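Local coordinates for protein short-chain dehydrogenase/reductase SDR (Paraburkholderia phymatum, PDB 5VA8) that binds NADP in a Rossmann-type fold and probably catalyses an NADP(H)-dependent oxidation or reduction, as members of the short-chain dehydrogenase/reductase family do, at residues D112-R115 and A116-N120; A119-L122 and T123-L127; T169-I172 and A173-R177. All coordinates share one frame; numbering follows the deposited sequence. Where two conformers were deposited one is given.

Contact 1: D112-R115 and A116-N120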
loop_
_atom_site.group_PDB
_atom_site.type_symbol
_atom_site.label_atom_id
_atom_site.label_comp_id
_atom_site.label_asym_id
_atom_site.label_seq_id
_atom_site.Cartn_x
_atom_site.Cartn_y
_atom_site.Cartn_z
ATOM N N ASP A 112 -10.819 19.739 18.998
ATOM C CA ASP A 112 -11.056 18.320 18.731
ATOM C C ASP A 112 -9.826 17.674 18.112
ATOM O O ASP A 112 -9.435 16.559 18.486
ATOM C CB ASP A 112 -12.231 18.126 17.774
ATOM C CG ASP A 112 -13.581 18.373 18.412
ATOM O OD1 ASP A 112 -13.734 18.211 19.646
ATOM O OD2 ASP A 112 -14.498 18.721 17.644
ATOM N N TRP A 113 -9.224 18.356 17.133
ATOM C CA TRP A 113 -8.032 17.836 16.477
ATOM C C TRP A 113 -6.876 17.698 17.450
ATOM O O TRP A 113 -6.194 16.668 17.471
ATOM C CB TRP A 113 -7.640 18.741 15.308
ATOM C CG TRP A 113 -8.427 18.426 14.076
ATOM C CD1 TRP A 113 -9.367 19.215 13.463
ATOM C CD2 TRP A 113 -8.372 17.209 13.330
ATOM N NE1 TRP A 113 -9.885 18.567 12.366
ATOM C CE2 TRP A 113 -9.291 17.332 12.264
ATOM C CE3 TRP A 113 -7.634 16.025 13.460
ATOM C CZ2 TRP A 113 -9.486 16.312 11.328
ATOM C CZ3 TRP A 113 -7.841 15.012 12.531
ATOM C CH2 TRP A 113 -8.760 15.170 11.484
ATOM N N ILE A 114 -6.617 18.740 18.247
ATOM C CA ILE A 114 -5.487 18.668 19.168
ATOM C C ILE A 114 -5.677 17.521 20.151
ATOM O O ILE A 114 -4.741 16.767 20.434
ATOM C CB ILE A 114 -5.290 20.008 19.898
ATOM C CG1 ILE A 114 -4.981 21.123 18.901
ATOM C CG2 ILE A 114 -4.165 19.893 20.929
ATOM C CD1 ILE A 114 -3.669 20.953 18.171
ATOM N N ARG A 115 -6.892 17.369 20.688
ATOM C CA ARG A 115 -7.127 16.294 21.643
ATOM C C ARG A 115 -6.928 14.923 21.004
ATOM O O ARG A 115 -6.361 14.023 21.633
ATOM C CB ARG A 115 -8.525 16.432 22.247
ATOM C CG ARG A 115 -8.684 17.704 23.072
ATOM C CD ARG A 115 -10.122 17.924 23.486
ATOM N NE ARG A 115 -10.586 16.913 24.431
ATOM C CZ ARG A 115 -11.823 16.865 24.912
ATOM N NH1 ARG A 115 -12.715 17.770 24.531
ATOM N NH2 ARG A 115 -12.169 15.917 25.771
ATOM N N ALA A 116 -7.395 14.735 19.767
ATOM C CA ALA A 116 -7.206 13.441 19.123
ATOM C C ALA A 116 -5.734 13.194 18.846
ATOM O O ALA A 116 -5.232 12.088 19.071
ATOM C CB ALA A 116 -8.016 13.350 17.831
ATOM N N LEU A 117 -5.030 14.223 18.368
ATOM C CA LEU A 117 -3.597 14.096 18.125
ATOM C C LEU A 117 -2.834 13.811 19.419
ATOM O O LEU A 117 -1.939 12.962 19.444
ATOM C CB LEU A 117 -3.090 15.367 17.450
ATOM C CG LEU A 117 -3.545 15.493 15.993
ATOM C CD1 LEU A 117 -3.370 16.914 15.483
ATOM C CD2 LEU A 117 -2.760 14.528 15.129
ATOM N N GLU A 118 -3.182 14.494 20.512
ATOM C CA GLU A 118 -2.510 14.208 21.783
ATOM C C GLU A 118 -2.742 12.767 22.221
ATOM O O GLU A 118 -1.795 12.048 22.571
ATOM C CB GLU A 118 -2.997 15.174 22.870
ATOM C CG GLU A 118 -2.591 16.615 22.670
ATOM C CD GLU A 118 -1.148 16.898 23.083
ATOM O OE1 GLU A 118 -0.698 18.048 22.865
ATOM O OE2 GLU A 118 -0.477 15.991 23.638
ATOM N N ALA A 119 -4.003 12.317 22.196
ATOM C CA ALA A 119 -4.316 11.004 22.746
ATOM C C ALA A 119 -3.733 9.876 21.902
ATOM O O ALA A 119 -3.186 8.908 22.446
ATOM C CB ALA A 119 -5.828 10.826 22.875
ATOM N N ASN A 120 -3.865 9.958 20.579
ATOM C CA ASN A 120 -3.651 8.796 19.728
ATOM C C ASN A 120 -2.441 8.927 18.816
ATOM O O ASN A 120 -2.187 8.022 18.005
ATOM C CB ASN A 120 -4.918 8.522 18.902
ATOM C CG ASN A 120 -6.163 8.397 19.778
ATOM O OD1 ASN A 120 -7.119 9.145 19.619
ATOM N ND2 ASN A 120 -6.130 7.464 20.730
#

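Contact 2: A119-L122 and T123-L127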
loop_
_atom_site.group_PDB
_atom_site.type_symbol
_atom_site.label_atom_id
_atom_site.label_comp_id
_atom_site.label_asym_id
_atom_site.label_seq_id
_atom_site.Cartn_x
_atom_site.Cartn_y
_atom_site.Cartn_z
ATOM N N ALA A 119 -4.003 12.317 22.196
ATOM C CA ALA A 119 -4.316 11.004 22.746
ATOM C C ALA A 119 -3.733 9.876 21.902
ATOM O O ALA A 119 -3.186 8.908 22.446
ATOM C CB ALA A 119 -5.828 10.826 22.875
ATOM N N ASN A 120 -3.865 9.958 20.579
ATOM C CA ASN A 120 -3.651 8.796 19.728
ATOM C C ASN A 120 -2.441 8.927 18.816
ATOM O O ASN A 120 -2.187 8.022 18.005
ATOM C CB ASN A 120 -4.918 8.522 18.902
ATOM C CG ASN A 120 -6.163 8.397 19.778
ATOM O OD1 ASN A 120 -7.119 9.145 19.619
ATOM N ND2 ASN A 120 -6.130 7.464 20.730
ATOM N N MET A 121 -1.679 10.012 18.942
ATOM C CA MET A 121 -0.419 10.147 18.217
ATOM C C MET A 121 0.700 10.593 19.150
ATOM O O MET A 121 1.713 9.893 19.275
ATOM C CB MET A 121 -0.558 11.126 17.052
ATOM C CG MET A 121 0.730 11.283 16.256
ATOM S SD MET A 121 0.543 12.520 14.975
ATOM C CE MET A 121 2.243 12.601 14.362
ATOM N N LEU A 122 0.547 11.748 19.816
ATOM C CA LEU A 122 1.689 12.268 20.565
ATOM C C LEU A 122 1.931 11.487 21.852
ATOM O O LEU A 122 3.086 11.358 22.272
ATOM C CB LEU A 122 1.505 13.764 20.844
ATOM C CG LEU A 122 1.302 14.628 19.598
ATOM C CD1 LEU A 122 1.244 16.109 19.985
ATOM C CD2 LEU A 122 2.404 14.377 18.570
ATOM N N THR A 123 0.877 10.962 22.489
ATOM C CA THR A 123 1.067 10.147 23.693
ATOM C C THR A 123 1.899 8.899 23.404
ATOM O O THR A 123 2.914 8.687 24.095
ATOM C CB THR A 123 -0.301 9.830 24.323
ATOM O OG1 THR A 123 -0.776 10.997 25.011
ATOM C CG2 THR A 123 -0.221 8.671 25.319
ATOM N N PRO A 124 1.580 8.069 22.400
ATOM C CA PRO A 124 2.474 6.938 22.103
ATOM C C PRO A 124 3.892 7.359 21.772
ATOM O O PRO A 124 4.846 6.681 22.175
ATOM C CB PRO A 124 1.816 6.263 20.889
ATOM C CG PRO A 124 0.418 6.714 20.896
ATOM C CD PRO A 124 0.337 8.031 21.606
ATOM N N ILE A 125 4.053 8.459 21.032
ATOM C CA ILE A 125 5.389 8.941 20.667
ATOM C C ILE A 125 6.189 9.315 21.908
ATOM O O ILE A 125 7.379 8.979 22.033
ATOM C CB ILE A 125 5.270 10.120 19.683
ATOM C CG1 ILE A 125 4.771 9.614 18.329
ATOM C CG2 ILE A 125 6.628 10.849 19.505
ATOM C CD1 ILE A 125 4.453 10.722 17.328
ATOM N N GLU A 126 5.559 10.025 22.842
ATOM C CA GLU A 126 6.285 10.429 24.037
ATOM C C GLU A 126 6.626 9.236 24.927
ATOM O O GLU A 126 7.672 9.250 25.591
ATOM C CB GLU A 126 5.479 11.482 24.796
ATOM C CG GLU A 126 5.473 12.836 24.082
ATOM C CD GLU A 126 6.849 13.487 24.031
ATOM O OE1 GLU A 126 7.155 14.297 24.937
ATOM O OE2 GLU A 126 7.630 13.189 23.097
ATOM N N LEU A 127 5.775 8.205 24.965
ATOM C CA LEU A 127 6.130 7.034 25.763
ATOM C C LEU A 127 7.265 6.256 25.119
ATOM O O LEU A 127 8.113 5.702 25.830
ATOM C CB LEU A 127 4.912 6.134 25.978
ATOM C CG LEU A 127 3.949 6.686 27.041
ATOM C CD1 LEU A 127 2.593 5.973 27.015
ATOM C CD2 LEU A 127 4.589 6.577 28.421
#

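Contact 3: T169-I172 and A173-R177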
loop_
_atom_site.group_PDB
_atom_site.type_symbol
_atom_site.label_atom_id
_atom_site.label_comp_id
_atom_site.label_asym_id
_atom_site.label_seq_id
_atom_site.Cartn_x
_atom_site.Cartn_y
_atom_site.Cartn_z
ATOM N N THR A 169 1.266 6.440 12.628
ATOM C CA THR A 169 1.795 5.349 11.820
ATOM C C THR A 169 2.924 5.817 10.911
ATOM O O THR A 169 3.932 5.113 10.743
ATOM C CB THR A 169 0.662 4.738 11.001
ATOM O OG1 THR A 169 -0.359 4.289 11.899
ATOM C CG2 THR A 169 1.167 3.547 10.189
ATOM N N GLY A 170 2.767 7.002 10.308
ATOM C CA GLY A 170 3.821 7.532 9.458
ATOM C C GLY A 170 5.098 7.818 10.222
ATOM O O GLY A 170 6.204 7.608 9.704
ATOM N N PHE A 171 4.968 8.304 11.460
ATOM C CA PHE A 171 6.156 8.523 12.281
ATOM C C PHE A 171 6.780 7.202 12.715
ATOM O O PHE A 171 8.013 7.051 12.685
ATOM C CB PHE A 171 5.814 9.369 13.514
ATOM C CG PHE A 171 6.920 9.374 14.539
ATOM C CD1 PHE A 171 8.066 10.117 14.329
ATOM C CD2 PHE A 171 6.815 8.593 15.683
ATOM C CE1 PHE A 171 9.111 10.095 15.258
ATOM C CE2 PHE A 171 7.846 8.568 16.620
ATOM C CZ PHE A 171 8.981 9.329 16.409
ATOM N N ILE A 172 5.953 6.245 13.151
ATOM C CA ILE A 172 6.476 4.964 13.635
ATOM C C ILE A 172 7.334 4.304 12.566
ATOM O O ILE A 172 8.326 3.628 12.875
ATOM C CB ILE A 172 5.315 4.045 14.068
ATOM C CG1 ILE A 172 4.660 4.575 15.349
ATOM C CG2 ILE A 172 5.780 2.590 14.226
ATOM C CD1 ILE A 172 5.619 4.652 16.547
ATOM N N ALA A 173 6.954 4.463 11.292
ATOM C CA ALA A 173 7.719 3.831 10.216
ATOM C C ALA A 173 9.189 4.217 10.288
ATOM O O ALA A 173 10.072 3.376 10.064
ATOM C CB ALA A 173 7.135 4.220 8.851
ATOM N N GLY A 174 9.468 5.486 10.592
ATOM C CA GLY A 174 10.847 5.933 10.664
ATOM C C GLY A 174 11.569 5.448 11.907
ATOM O O GLY A 174 12.691 4.938 11.826
ATOM N N VAL A 175 10.946 5.597 13.080
ATOM C CA VAL A 175 11.644 5.230 14.307
ATOM C C VAL A 175 11.855 3.716 14.383
ATOM O O VAL A 175 12.890 3.252 14.873
ATOM C CB VAL A 175 10.908 5.785 15.546
ATOM C CG1 VAL A 175 9.530 5.179 15.701
ATOM C CG2 VAL A 175 11.742 5.551 16.808
ATOM N N ALA A 176 10.898 2.922 13.888
ATOM C CA ALA A 176 11.101 1.471 13.875
ATOM C C ALA A 176 12.399 1.115 13.160
ATOM O O ALA A 176 13.205 0.315 13.649
ATOM C CB ALA A 176 9.916 0.767 13.205
ATOM N N ARG A 177 12.637 1.719 12.006
ATOM C CA ARG A 177 13.839 1.328 11.280
ATOM C C ARG A 177 15.095 1.926 11.906
ATOM O O ARG A 177 16.170 1.320 11.827
ATOM C CB ARG A 177 13.669 1.702 9.812
ATOM C CG ARG A 177 12.653 0.756 9.139
ATOM C CD ARG A 177 11.934 1.397 7.988
ATOM N NE ARG A 177 11.044 0.466 7.294
ATOM C CZ ARG A 177 9.728 0.412 7.481
ATOM N NH1 ARG A 177 9.144 1.216 8.361
ATOM N NH2 ARG A 177 8.992 -0.441 6.787
#

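Contact 1: D112-R115 and A116-N120
Ile114 and Glu118 are set alongside each other by their first torsions: Ile114 carries CG2 anti to its backbone nitrogen (CG1 at chi1 -62°), while Glu118 holds CG anti to its carbonyl carbon (chi1 -68°). One alpha-helical turn apart on helix 110-138 of the Rossmann fold, the two side chains lie side by side and point the same way, with Ile114 CG2 4.0 Å from Glu118 CG. Glu118 CG also lies 3.1 Å from Ile114 O. The chain of Glu118 is bent beyond CG, which turns the carboxylate aside, and OE1 is hydrogen-bonded to His110 NE2 of the second subunit, whose own Glu118 and Ile114 also pack against this pair.

Beneath the side chains the backbone follows the regular i to i+4 pattern. Ala116 N donates to Asp112 O, Glu118 N to Ile114 O at 2.8 Å and Ala119 N to Arg115 O at 3.0 Å. The bond from Leu117 N to Trp113 O, 2.9 Å long, is nearly linear at hydrogen, 168°. The Trp113 ring meets Phe171 of the second subunit edge-to-face, and Leu117 packs on its counterpart there, so this face of the helix belongs to the subunit interface. Leu117 folds back over the preceding turn, its CG 3.3 Å and its CD1 3.5 Å from Trp113 O.

Contact 2: A119-L122 and T123-L127
This is a local, buried contact within a single helix, 110-138 of the Rossmann fold, where a wider pi-type turn gives way to a kink at Pro124. Proline has no N-H to offer, so the nitrogen of Pro124 makes no bond to the turn before; its ring packs there instead, with Pro124 CD 3.3 Å from Met121 O and 3.7 Å from Ala119 O. Regular bonding resumes beyond it. Ile125 N reaches Met121 O in a rather long bond of 3.3 Å, and Glu126 N bonds Leu122 O at 2.9 Å.

Met121 and Ile125 make the main side-chain contact. The methionine chain is fully extended (chi1 -179°) and lies alongside Ile125, both pointing the same way. Trp113 of the second subunit packs on Met121, Leu122 and Ile125, while Leu168 of helix 159-179 also meets Ile125. Thr123 OG1 is hydrogen-bonded to Glu118 O, one residue before 119-122. The side chain of Asn120 lies about 4 Å from the bound NADP, and its ND2 is hydrogen-bonded to Gly98 O. Ile125 CD1 touches Met121 CG at 3.9 Å and lies 3.5 Å from Met121 O.

Contact 3: T169-I172 and A173-R177
Phe171 and Val175 meet one turn apart on helix 159-179, the crossover helix of a beta-alpha-beta unit between strands 141-146 and 184-191 of the Rossmann fold.

Among the apolar contacts, Val175 supplies CG1 to two neighbours. In the conformer given, a chi1 of 64° places this methyl between the backbone nitrogen and the carbonyl carbon, directed back at the previous turn, so that Val175 CG1 lies 3.9 Å from Phe171 CE2 and 4.0 Å from Ile172 CD1. It approaches the phenyl ring obliquely, and Val175 CB adds a contact with Phe171 CZ. Ile172 and Val175 also rest on Ile186 of strand 184-191. Ile172 reaches Ile128 of helix 110-138 as well, and Phe171 packs on Gly159 of the second subunit.

The backbone bonds show a local departure from regular alpha geometry. Phe171 O accepts from both Val175 N, at 3.3 Å and in the carbonyl plane, and Gly174 N, at 3.0 Å but 53° out of that plane. Ala173 N donates to Thr169 O, and Ala176 N to Ile172 O at 2.9 Å.

A side-chain bond extends this network. Arg177 NH1 turns back to Ala173 O at 2.9 Å, with the oxygen almost in the guanidinium plane, and NH2 of the same group donates to Tyr263 O of the third subunit.

One planar guanidinium thus bridges a carbonyl of its own helix and a backbone carbonyl of the third subunit, consistent with a polar link at that interface, while the apolar side chains are buried against strand 184-191 and the second subunit.

In the fold
From the N terminus, contact 1 (112-120) lies in the first turns of helix 110-138 and contact 2 (119-127) continues it, the two sharing Ala119 and Asn120. Each lies along one continuous stretch, so neither closes a loop and none of the three nests in or crosses another. The join is bridged by Leu117 O to Leu122 N, probably a hydrogen bond. Contact 3 (169-177) follows after strand 141-146, on helix 159-179. It touches contact 2 where Ile125 CG1 packs on Phe171 CD2 at 3.5 Å, pairing the two helices; contact 1 stays about 7 Å from contact 3 at the nearest atoms. All three reach the second subunit, and contact 3 also meets the third.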